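Local coordinates for protein xylanase inhibitor TL-XI (Triticum aestivum, PDB 3G7M) that inhibits xylanases noncompetitively as a small thaumatin-like protein of wheat, probably as part of the plant's defence, at residues T4-R8 against L30-A34; N95-V100 against Y134-S139; F107-N112 against C123-G127; K114-G118 against C138-R144. The protein carries 4 engineered substitutions. All coordinates share one frame; numbering follows the deposited sequence.

Contact 1 of 4, residues T4-R8 against L30-A34; sequences TITNR and LHPGA
The carboxamide of Asn7 is the flat group that works across this contact, its amino end turned into the bend of 30-34. The carbonyl oxygens of Leu30 and His31 stand on opposite sides of its plane, and ND2 points between them. Asn7 ND2 lies 2.9 Å from Leu30 O and 3.5 Å from His31 O, but both hydrogen bonds are bent and weak; the stronger partner of ND2 is Phe11 O, while OD1 takes the backbone NH of Cys9. With CG anti to the backbone N (chi1 179°), the amide reaches straight out from the strand to the bend; the bonds to Phe11 and Cys9 probably do most to fix its rotation.

Two backbone bonds make the firmer link. Asn7 N donates to Ala34 O at 3.0 Å and is almost straight (167°), and Gly33 N returns a bond to Asn7 O at 2.9 Å. Gly33 and Ala34 are the last two residues of a type II turn from His31 to Ala34, closed by Ala34 N on His31 O at 2.9 Å. Gly33 takes a positive phi there, at which a side chain would run into the carbonyl of Pro32.

Beside the polar bonds, Leu30 lays CD1 against Ile5 O, 3.4 Å away, and its CB beside Asn7 CB.

Strand 3-7 runs antiparallel to 35-38 on one flank and parallel to 145-149 on the other, with Thr6 bonded to Gln146 through its hydroxyl. Ile5 and Leu30 meet Pro15 of strand 13-19, so the contact lies just before strand 35-38, where the two sheets face each other.

Contact 2 of 4, residues N95-V100 against Y134-S139; sequences NYTYGV and YAKSCS
Tyr98 lies folded over the neighbouring strand, its ring against Lys136 and Cys138 in the tight part of this antiparallel pair. CG sits between the backbone N and the carbonyl carbon (chi1 44°), which swings the ring across to 135-139. Lys136 O stands over one face, towards the rim, while Cys138 CB meets the ring edge in plane, 3.6 Å from Tyr98 CE1. The aliphatic start of Lys136 passes by Tyr98 CE2, and the phenol OH reaches on to Asp119 O. Without the ring, as with an alanine, Asp119 O would probably lose this donor and a gap would open beside Cys138 CB. Farther along, Val100 CG1 lies 3.7 Å from Tyr134 CD2, the two side chains pointing the same way, and Val100 O meets the edge of the Tyr134 ring.

Backbone bonds join Tyr96 to Cys138 and Tyr98 to Lys136 in both directions, with Tyr98 N to Lys136 O at 2.9 Å; Val100 N to Tyr134 O, at 3.3 Å, is longer.

On the other face Gly99 and Ala135 are still close, Gly99 CA lying 3.7 Å from Ala135 CB, but the rest is looser. Thr97 and Ser137 touch through Thr97 CG2 and Ser137 CB at 4.2 Å, and both are exposed. At the end of the pair Ser139 OG donates to Asn95 OD1 over 2.7 Å, from above the carbonyl plane (49° out of it) rather than along a lone pair.

Strand 135-139 is an edge strand of the six-stranded sheet, 95-101 lying between it and 86-91. Tyr98 and Val100 pack on Leu113 of strand 111-115 in the facing sheet.

Contact 3 of 4, residues F107-N112 against C123-G127; sequences FNVPMN and CRKAG. Engineered in segment 107-112: Val109 (natural residue Leu), Asn112 (natural residue Asp).
Phe107 lays its ring over the Lys125-Ala126 peptide, with Lys125 C and Ala126 N above one face near the rim. Lys125 CA sits 3.9 Å from the centroid of the Phe107 ring, 27° off the normal, a CH-pi contact. Extending CG anti to the backbone N (chi1 175°) carries the ring across to this loop, while Phe107 CB rests on Ala126 CB at 3.5 Å. Cutting the ring back to an alanine is likely to strip the Lys125-Ala126 peptide of its cover and leave a gap between the loops. Pro110 packs next to it, its CB 3.3 Å from Arg124 O.

Beyond it the two chains pair. Met111 N donates to Cys123 O (2.6 Å) and Cys123 N to Met111 O (2.8 Å), an antiparallel hydrogen-bonded pair. Met111 O takes a second donor, ND2 of the engineered Asn112, at 2.7 Å, so it is gripped twice. The same amide offers its Asn112 OD1 to Arg124 NH2 at 3.1 Å. That bond lies nearly in the guanidinium plane but arrives 37° above the carbonyl plane. Pro151 touches both Asn112 and Arg124.

The arrangement is the open end of the beta hairpin 111-115/121-123 at one edge of the five-stranded sheet of a small thaumatin-like protein, with one of the protein's five disulfides, Cys123-Cys128, closing the loop that leaves its second strand.

Contact 4 of 4, residues K114-G118 against C138-R144; sequences KCSSG and CSAAGSR
Ser116 and Arg144 hold each other by two hydrogen bonds. Ser116 N donates to Arg144 O at 3.0 Å, and Arg144 N gives its proton to Ser116 OG at 2.7 Å along a more bent path (133°). The hydroxyl oxygen can accept there because it stands between the backbone N and the carbonyl carbon (chi1 59°), facing the returning chain. Arg144 O also receives a CA-H...O contact from Cys115 CA, so this carbonyl is approached by two successive residues.

The covalent link is the disulfide between Cys115 and Cys138, closed with a dihedral of -71°. In this thaumatin-like fold it bridges the two sheets, since Cys115 ends strand 111-115 of the five-stranded sheet and Cys138 belongs to strand 135-139 at the edge of the six-stranded one. Ser117 lies against the bridge, its CB 3.4 Å from Cys138 SG.

Two weak bonds lie within the segments: Gly118 N to Cys115 O (3.2 Å), in the turn that follows the strand, and Ser143 OG to Ala140 O (3.4 Å), inside the loop. Ser117 OG is flanked by the methyl of Ala140 and by Ser143 CB. Before the disulfide in the chain, Lys114 makes backbone bonds to Gln146, while Leu145 packs on Cys115.

From the N terminus, contact 1 closes first: it brings 30-34 back to strand 3-7 around a loop holding strands 13-19 and 26-27, and is complete before contact 2 opens. Contact 2 then joins 95-100 to 134-139, with contact 3 nested inside that loop. Contact 4 opens within the loop of contact 3 and ends beyond contact 2, so it crosses both. Contacts 2 and 4 share Cys138 and Ser139, with centres about 9 Å apart; contacts 2 and 3 touch through Val100 against Met111 and Cys123. Contacts 1, 3 and 4 all reach the five-stranded sheet, whereas contact 2 builds the edge of the six-stranded one.

Contact 1 of 4, residues T4-R8 against L30-A34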
loop_
_atom_site.group_PDB
_atom_site.type_symbol
_atom_site.label_atom_id
_atom_site.label_comp_id
_atom_site.label_asym_id
_atom_site.label_seq_id
_atom_site.Cartn_x
_atom_site.Cartn_y
_atom_site.Cartn_z
ATOM N N THR A 4 7.118 -6.707 1.404
ATOM C CA THR A 4 6.245 -7.745 0.890
ATOM C C THR A 4 4.829 -7.250 1.046
ATOM O O THR A 4 4.429 -6.860 2.136
ATOM C CB THR A 4 6.449 -9.103 1.656
ATOM O OG1 THR A 4 7.850 -9.382 1.808
ATOM C CG2 THR A 4 5.769 -10.292 0.928
ATOM N N ILE A 5 4.069 -7.249 -0.040
ATOM C CA ILE A 5 2.631 -6.909 0.013
ATOM C C ILE A 5 1.778 -8.152 -0.253
ATOM O O ILE A 5 1.854 -8.753 -1.316
ATOM C CB ILE A 5 2.272 -5.766 -0.963
ATOM C CG1 ILE A 5 2.999 -4.481 -0.562
ATOM C CG2 ILE A 5 0.768 -5.545 -1.036
ATOM C CD1 ILE A 5 3.227 -3.555 -1.738
ATOM N N THR A 6 0.987 -8.540 0.740
ATOM C CA THR A 6 0.233 -9.790 0.714
ATOM C C THR A 6 -1.271 -9.515 0.634
ATOM O O THR A 6 -1.806 -8.633 1.319
ATOM C CB THR A 6 0.534 -10.652 1.958
ATOM O OG1 THR A 6 1.956 -10.873 2.064
ATOM C CG2 THR A 6 -0.185 -11.984 1.895
ATOM N N ASN A 7 -1.944 -10.285 -0.216
ATOM C CA ASN A 7 -3.404 -10.221 -0.337
ATOM C C ASN A 7 -4.103 -11.390 0.356
ATOM O O ASN A 7 -4.016 -12.530 -0.124
ATOM C CB ASN A 7 -3.805 -10.138 -1.812
ATOM C CG ASN A 7 -5.291 -10.086 -2.002
ATOM O OD1 ASN A 7 -6.015 -9.585 -1.138
ATOM N ND2 ASN A 7 -5.758 -10.603 -3.139
ATOM N N ARG A 8 -4.748 -11.087 1.508
ATOM C CA ARG A 8 -5.489 -12.104 2.282
ATOM C C ARG A 8 -7.036 -12.025 2.141
ATOM O O ARG A 8 -7.777 -12.698 2.872
ATOM C CB ARG A 8 -5.039 -12.172 3.755
ATOM C CG ARG A 8 -3.817 -13.072 3.946
ATOM C CD ARG A 8 -3.451 -13.448 5.409
ATOM N NE ARG A 8 -2.411 -14.508 5.409
ATOM C CZ ARG A 8 -1.080 -14.300 5.421
ATOM N NH1 ARG A 8 -0.582 -13.062 5.482
ATOM N NH2 ARG A 8 -0.238 -15.345 5.388
ATOM N N LEU A 30 -2.769 -9.129 -7.711
ATOM C CA LEU A 30 -2.637 -10.151 -6.685
ATOM C C LEU A 30 -3.907 -10.968 -6.453
ATOM O O LEU A 30 -4.861 -10.474 -5.866
ATOM C CB LEU A 30 -2.156 -9.560 -5.367
ATOM C CG LEU A 30 -0.675 -9.212 -5.253
ATOM C CD1 LEU A 30 -0.373 -8.852 -3.827
ATOM C CD2 LEU A 30 0.249 -10.333 -5.719
ATOM N N HIS A 31 -3.906 -12.220 -6.906
ATOM C CA HIS A 31 -4.982 -13.143 -6.603
ATOM C C HIS A 31 -5.017 -13.446 -5.113
ATOM O O HIS A 31 -4.016 -13.300 -4.429
ATOM C CB HIS A 31 -4.833 -14.430 -7.419
ATOM C CG HIS A 31 -4.957 -14.212 -8.893
ATOM N ND1 HIS A 31 -3.856 -14.047 -9.715
ATOM C CD2 HIS A 31 -6.051 -14.101 -9.692
ATOM C CE1 HIS A 31 -4.266 -13.872 -10.962
ATOM N NE2 HIS A 31 -5.592 -13.901 -10.975
ATOM N N PRO A 32 -6.186 -13.855 -4.601
ATOM C CA PRO A 32 -6.266 -14.289 -3.226
ATOM C C PRO A 32 -5.131 -15.251 -2.889
ATOM O O PRO A 32 -4.975 -16.303 -3.534
ATOM C CB PRO A 32 -7.620 -15.001 -3.174
ATOM C CG PRO A 32 -8.422 -14.309 -4.123
ATOM C CD PRO A 32 -7.506 -13.917 -5.249
ATOM N N GLY A 33 -4.350 -14.843 -1.889
ATOM C CA GLY A 33 -3.279 -15.641 -1.324
ATOM C C GLY A 33 -1.905 -15.258 -1.818
ATOM O O GLY A 33 -0.907 -15.697 -1.269
ATOM N N ALA A 34 -1.854 -14.429 -2.852
ATOM C CA ALA A 34 -0.590 -14.079 -3.490
ATOM C C ALA A 34 0.080 -12.866 -2.868
ATOM O O ALA A 34 -0.582 -11.986 -2.323
ATOM C CB ALA A 34 -0.795 -13.864 -4.965
#

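Contact 2 of 4, residues N95-V100 against Y134-S139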
loop_
_atom_site.group_PDB
_atom_site.type_symbol
_atom_site.label_atom_id
_atom_site.label_comp_id
_atom_site.label_asym_id
_atom_site.label_seq_id
_atom_site.Cartn_x
_atom_site.Cartn_y
_atom_site.Cartn_z
ATOM N N ASN A 95 16.725 1.814 8.155
ATOM C CA ASN A 95 15.530 2.092 9.017
ATOM C C ASN A 95 14.214 2.385 8.280
ATOM O O ASN A 95 14.199 3.087 7.250
ATOM C CB ASN A 95 15.813 3.266 9.933
ATOM C CG ASN A 95 16.854 2.942 10.955
ATOM O OD1 ASN A 95 16.683 3.241 12.141
ATOM N ND2 ASN A 95 17.949 2.319 10.512
ATOM N N TYR A 96 13.108 1.861 8.820
ATOM C CA TYR A 96 11.815 1.993 8.172
ATOM C C TYR A 96 10.864 2.627 9.169
ATOM O O TYR A 96 10.969 2.383 10.359
ATOM C CB TYR A 96 11.246 0.616 7.726
ATOM C CG TYR A 96 12.094 -0.231 6.768
ATOM C CD1 TYR A 96 12.317 0.185 5.444
ATOM C CD2 TYR A 96 12.648 -1.479 7.175
ATOM C CE1 TYR A 96 13.102 -0.594 4.563
ATOM C CE2 TYR A 96 13.430 -2.259 6.296
ATOM C CZ TYR A 96 13.645 -1.815 5.000
ATOM O OH TYR A 96 14.431 -2.577 4.158
ATOM N N THR A 97 9.935 3.450 8.687
ATOM C CA THR A 97 8.762 3.897 9.467
ATOM C C THR A 97 7.587 3.640 8.584
ATOM O O THR A 97 7.666 3.854 7.369
ATOM C CB THR A 97 8.773 5.412 9.779
ATOM O OG1 THR A 97 8.937 6.168 8.564
ATOM C CG2 THR A 97 9.948 5.771 10.704
ATOM N N TYR A 98 6.495 3.170 9.173
ATOM C CA TYR A 98 5.315 2.798 8.380
ATOM C C TYR A 98 4.011 3.293 9.023
ATOM O O TYR A 98 3.753 3.045 10.187
ATOM C CB TYR A 98 5.293 1.284 8.099
ATOM C CG TYR A 98 5.633 0.421 9.304
ATOM C CD1 TYR A 98 6.946 0.220 9.702
ATOM C CD2 TYR A 98 4.632 -0.183 10.046
ATOM C CE1 TYR A 98 7.245 -0.535 10.798
ATOM C CE2 TYR A 98 4.931 -0.941 11.164
ATOM C CZ TYR A 98 6.241 -1.115 11.533
ATOM O OH TYR A 98 6.549 -1.882 12.644
ATOM N N GLY A 99 3.210 4.030 8.265
ATOM C CA GLY A 99 1.985 4.634 8.789
ATOM C C GLY A 99 0.833 4.402 7.845
ATOM O O GLY A 99 1.027 3.990 6.706
ATOM N N VAL A 100 -0.381 4.646 8.317
ATOM C CA VAL A 100 -1.541 4.280 7.539
ATOM C C VAL A 100 -2.648 5.174 7.980
ATOM O O VAL A 100 -2.663 5.620 9.122
ATOM C CB VAL A 100 -1.903 2.741 7.746
ATOM C CG1 VAL A 100 -2.319 2.435 9.206
ATOM C CG2 VAL A 100 -2.963 2.220 6.708
ATOM N N TYR A 134 -0.092 8.225 12.739
ATOM C CA TYR A 134 -0.430 6.901 13.195
ATOM C C TYR A 134 0.566 5.970 12.515
ATOM O O TYR A 134 0.287 5.403 11.442
ATOM C CB TYR A 134 -1.889 6.561 12.840
ATOM C CG TYR A 134 -2.386 5.205 13.278
ATOM C CD1 TYR A 134 -2.473 4.868 14.636
ATOM C CD2 TYR A 134 -2.794 4.263 12.333
ATOM C CE1 TYR A 134 -2.953 3.614 15.031
ATOM C CE2 TYR A 134 -3.265 3.004 12.719
ATOM C CZ TYR A 134 -3.351 2.685 14.061
ATOM O OH TYR A 134 -3.829 1.437 14.408
ATOM N N ALA A 135 1.740 5.813 13.139
ATOM C CA ALA A 135 2.833 5.085 12.514
ATOM C C ALA A 135 3.664 4.403 13.553
ATOM O O ALA A 135 3.644 4.801 14.701
ATOM C CB ALA A 135 3.703 6.040 11.710
ATOM N N LYS A 136 4.407 3.384 13.140
ATOM C CA LYS A 136 5.358 2.715 14.006
ATOM C C LYS A 136 6.720 2.747 13.324
ATOM O O LYS A 136 6.797 2.955 12.097
ATOM C CB LYS A 136 4.898 1.277 14.284
ATOM C CG LYS A 136 3.698 1.157 15.237
ATOM C CD LYS A 136 4.065 1.432 16.692
ATOM C CE LYS A 136 2.835 1.414 17.616
ATOM N NZ LYS A 136 3.275 1.267 19.081
ATOM N N SER A 137 7.789 2.549 14.104
ATOM C CA SER A 137 9.145 2.545 13.555
ATOM C C SER A 137 9.760 1.138 13.619
ATOM O O SER A 137 9.458 0.348 14.516
ATOM C CB SER A 137 10.032 3.586 14.276
ATOM O OG SER A 137 9.976 3.458 15.708
ATOM N N CYS A 138 10.618 0.836 12.649
ATOM C CA CYS A 138 11.309 -0.440 12.549
ATOM C C CYS A 138 12.766 -0.175 12.247
ATOM O O CYS A 138 13.073 0.564 11.313
ATOM C CB CYS A 138 10.733 -1.236 11.395
ATOM S SG CYS A 138 11.307 -2.874 11.496
ATOM N N SER A 139 13.668 -0.800 13.014
ATOM C CA SER A 139 15.090 -0.428 12.954
ATOM C C SER A 139 15.958 -1.683 13.123
ATOM O O SER A 139 16.438 -1.974 14.237
ATOM C CB SER A 139 15.417 0.689 14.021
ATOM O OG SER A 139 16.762 1.204 13.973
#

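Contact 3 of 4, residues F107-N112 against C123-G127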
loop_
_atom_site.group_PDB
_atom_site.type_symbol
_atom_site.label_atom_id
_atom_site.label_comp_id
_atom_site.label_asym_id
_atom_site.label_seq_id
_atom_site.Cartn_x
_atom_site.Cartn_y
_atom_site.Cartn_z
ATOM N N PHE A 107 -12.061 4.611 3.190
ATOM C CA PHE A 107 -11.677 3.235 3.486
ATOM C C PHE A 107 -12.248 2.301 2.464
ATOM O O PHE A 107 -13.451 2.349 2.193
ATOM C CB PHE A 107 -12.217 2.852 4.846
ATOM C CG PHE A 107 -11.997 1.425 5.213
ATOM C CD1 PHE A 107 -12.969 0.463 4.955
ATOM C CD2 PHE A 107 -10.834 1.047 5.834
ATOM C CE1 PHE A 107 -12.771 -0.848 5.287
ATOM C CE2 PHE A 107 -10.631 -0.262 6.177
ATOM C CZ PHE A 107 -11.600 -1.214 5.907
ATOM N N ASN A 108 -11.396 1.435 1.907
ATOM C CA ASN A 108 -11.841 0.420 0.937
ATOM C C ASN A 108 -11.459 -0.986 1.293
ATOM O O ASN A 108 -12.271 -1.884 1.204
ATOM C CB ASN A 108 -11.356 0.738 -0.481
ATOM C CG ASN A 108 -9.860 0.659 -0.627
ATOM O OD1 ASN A 108 -9.121 0.895 0.315
ATOM N ND2 ASN A 108 -9.405 0.336 -1.827
ATOM N N VAL A 109 -10.210 -1.167 1.686
ATOM C CA VAL A 109 -9.683 -2.485 2.003
ATOM C C VAL A 109 -9.010 -2.359 3.403
ATOM O O VAL A 109 -8.250 -1.418 3.649
ATOM C CB VAL A 109 -8.722 -3.071 0.842
ATOM C CG1 VAL A 109 -8.260 -4.430 1.174
ATOM C CG2 VAL A 109 -9.400 -3.175 -0.535
ATOM N N PRO A 110 -9.326 -3.283 4.352
ATOM C CA PRO A 110 -8.614 -3.292 5.675
ATOM C C PRO A 110 -7.123 -3.621 5.549
ATOM O O PRO A 110 -6.736 -4.509 4.777
ATOM C CB PRO A 110 -9.340 -4.388 6.461
ATOM C CG PRO A 110 -10.092 -5.209 5.391
ATOM C CD PRO A 110 -10.442 -4.258 4.315
ATOM N N MET A 111 -6.287 -2.914 6.290
ATOM C CA MET A 111 -4.864 -3.144 6.164
ATOM C C MET A 111 -4.181 -3.503 7.469
ATOM O O MET A 111 -4.634 -3.136 8.542
ATOM C CB MET A 111 -4.192 -1.915 5.582
ATOM C CG MET A 111 -4.313 -1.752 4.100
ATOM S SD MET A 111 -3.330 -0.330 3.591
ATOM C CE MET A 111 -3.892 -0.250 1.890
ATOM N N ASN A 112 -3.068 -4.219 7.354
ATOM C CA ASN A 112 -2.151 -4.436 8.470
ATOM C C ASN A 112 -0.696 -4.220 8.017
ATOM O O ASN A 112 -0.184 -4.983 7.166
ATOM C CB ASN A 112 -2.311 -5.851 9.026
ATOM C CG ASN A 112 -3.075 -5.887 10.298
ATOM O OD1 ASN A 112 -2.790 -6.698 11.178
ATOM N ND2 ASN A 112 -4.070 -5.014 10.415
ATOM N N CYS A 123 -5.227 -1.516 10.763
ATOM C CA CYS A 123 -6.231 -0.630 10.191
ATOM C C CYS A 123 -7.344 -1.438 9.503
ATOM O O CYS A 123 -7.315 -1.643 8.282
ATOM C CB CYS A 123 -5.580 0.322 9.199
ATOM S SG CYS A 123 -6.720 1.649 8.685
ATOM N N ARG A 124 -8.324 -1.893 10.289
ATOM C CA ARG A 124 -9.292 -2.905 9.818
ATOM C C ARG A 124 -10.679 -2.401 9.423
ATOM O O ARG A 124 -11.392 -3.069 8.671
ATOM C CB ARG A 124 -9.359 -4.062 10.807
ATOM C CG ARG A 124 -7.999 -4.791 10.881
ATOM C CD ARG A 124 -7.994 -5.876 11.909
ATOM N NE ARG A 124 -6.677 -6.522 11.928
ATOM C CZ ARG A 124 -6.354 -7.592 12.662
ATOM N NH1 ARG A 124 -7.249 -8.175 13.481
ATOM N NH2 ARG A 124 -5.119 -8.077 12.587
ATOM N N LYS A 125 -11.028 -1.206 9.913
ATOM C CA LYS A 125 -12.178 -0.467 9.432
ATOM C C LYS A 125 -11.842 1.037 9.293
ATOM O O LYS A 125 -10.733 1.464 9.582
ATOM C CB LYS A 125 -13.358 -0.719 10.359
ATOM C CG LYS A 125 -14.711 -0.661 9.611
ATOM C CD LYS A 125 -15.844 -0.182 10.548
ATOM C CE LYS A 125 -17.237 -0.098 9.863
ATOM N NZ LYS A 125 -18.365 0.279 10.859
ATOM N N ALA A 126 -12.795 1.838 8.833
ATOM C CA ALA A 126 -12.573 3.268 8.665
ATOM C C ALA A 126 -12.404 3.952 10.025
ATOM O O ALA A 126 -13.150 3.681 10.991
ATOM C CB ALA A 126 -13.737 3.891 7.875
ATOM N N GLY A 127 -11.429 4.854 10.096
ATOM C CA GLY A 127 -11.174 5.619 11.316
ATOM C C GLY A 127 -10.192 4.938 12.250
ATOM O O GLY A 127 -10.295 5.055 13.460
#

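Contact 4 of 4, residues K114-G118 against C138-R144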
loop_
_atom_site.group_PDB
_atom_site.type_symbol
_atom_site.label_atom_id
_atom_site.label_comp_id
_atom_site.label_asym_id
_atom_site.label_seq_id
_atom_site.Cartn_x
_atom_site.Cartn_y
_atom_site.Cartn_z
ATOM N N LYS A 114 3.134 -4.381 9.126
ATOM C CA LYS A 114 4.007 -4.936 10.162
ATOM C C LYS A 114 5.490 -5.102 9.771
ATOM O O LYS A 114 5.831 -5.299 8.605
ATOM C CB LYS A 114 3.428 -6.243 10.756
ATOM C CG LYS A 114 3.118 -7.331 9.747
ATOM C CD LYS A 114 2.408 -8.525 10.386
ATOM C CE LYS A 114 0.926 -8.216 10.572
ATOM N NZ LYS A 114 0.209 -9.402 11.062
ATOM N N CYS A 115 6.356 -5.014 10.780
ATOM C CA CYS A 115 7.772 -5.219 10.606
ATOM C C CYS A 115 8.259 -6.355 11.492
ATOM O O CYS A 115 7.761 -6.529 12.615
ATOM C CB CYS A 115 8.528 -3.947 10.945
ATOM S SG CYS A 115 10.137 -3.908 10.172
ATOM N N SER A 116 9.242 -7.110 10.985
ATOM C CA SER A 116 9.820 -8.229 11.717
ATOM C C SER A 116 10.604 -7.765 12.957
ATOM O O SER A 116 10.914 -8.559 13.849
ATOM C CB SER A 116 10.700 -9.066 10.784
ATOM O OG SER A 116 11.749 -8.297 10.218
ATOM N N SER A 117 10.897 -6.464 12.991
ATOM C CA SER A 117 11.591 -5.818 14.098
ATOM C C SER A 117 10.694 -4.839 14.856
ATOM O O SER A 117 11.010 -4.410 15.985
ATOM C CB SER A 117 12.834 -5.082 13.570
ATOM O OG SER A 117 13.694 -6.040 12.995
ATOM N N GLY A 118 9.562 -4.502 14.237
ATOM C CA GLY A 118 8.690 -3.536 14.831
ATOM C C GLY A 118 7.407 -4.145 15.309
ATOM O O GLY A 118 7.218 -5.358 15.212
ATOM N N CYS A 138 10.618 0.836 12.649
ATOM C CA CYS A 138 11.309 -0.440 12.549
ATOM C C CYS A 138 12.766 -0.175 12.247
ATOM O O CYS A 138 13.073 0.564 11.313
ATOM C CB CYS A 138 10.733 -1.236 11.395
ATOM S SG CYS A 138 11.307 -2.874 11.496
ATOM N N SER A 139 13.668 -0.800 13.014
ATOM C CA SER A 139 15.090 -0.428 12.954
ATOM C C SER A 139 15.958 -1.683 13.123
ATOM O O SER A 139 16.438 -1.974 14.237
ATOM C CB SER A 139 15.417 0.689 14.021
ATOM O OG SER A 139 16.762 1.204 13.973
ATOM N N ALA A 140 16.137 -2.448 12.029
ATOM C CA ALA A 140 17.177 -3.516 12.097
ATOM C C ALA A 140 18.027 -3.643 10.819
ATOM O O ALA A 140 17.643 -3.134 9.733
ATOM C CB ALA A 140 16.561 -4.894 12.475
ATOM N N ALA A 141 19.184 -4.312 10.963
ATOM C CA ALA A 141 20.092 -4.537 9.838
ATOM C C ALA A 141 19.438 -5.371 8.718
ATOM O O ALA A 141 19.619 -5.047 7.532
ATOM C CB ALA A 141 21.443 -5.181 10.310
ATOM N N GLY A 142 18.686 -6.418 9.089
ATOM C CA GLY A 142 18.099 -7.315 8.090
ATOM C C GLY A 142 16.589 -7.479 8.226
ATOM O O GLY A 142 16.062 -8.591 8.033
ATOM N N SER A 143 15.892 -6.378 8.545
ATOM C CA SER A 143 14.453 -6.416 8.879
ATOM C C SER A 143 13.528 -6.599 7.663
ATOM O O SER A 143 13.965 -6.453 6.515
ATOM C CB SER A 143 14.037 -5.200 9.736
ATOM O OG SER A 143 14.389 -3.980 9.105
ATOM N N ARG A 144 12.254 -6.920 7.921
ATOM C CA ARG A 144 11.354 -7.278 6.838
ATOM C C ARG A 144 9.971 -6.650 7.002
ATOM O O ARG A 144 9.286 -6.943 7.976
ATOM C CB ARG A 144 11.268 -8.814 6.755
ATOM C CG ARG A 144 12.432 -9.377 5.982
ATOM C CD ARG A 144 12.812 -10.773 6.407
ATOM N NE ARG A 144 14.167 -11.064 5.921
ATOM C CZ ARG A 144 14.933 -12.067 6.353
ATOM N NH1 ARG A 144 14.485 -12.908 7.288
ATOM N NH2 ARG A 144 16.158 -12.231 5.852
#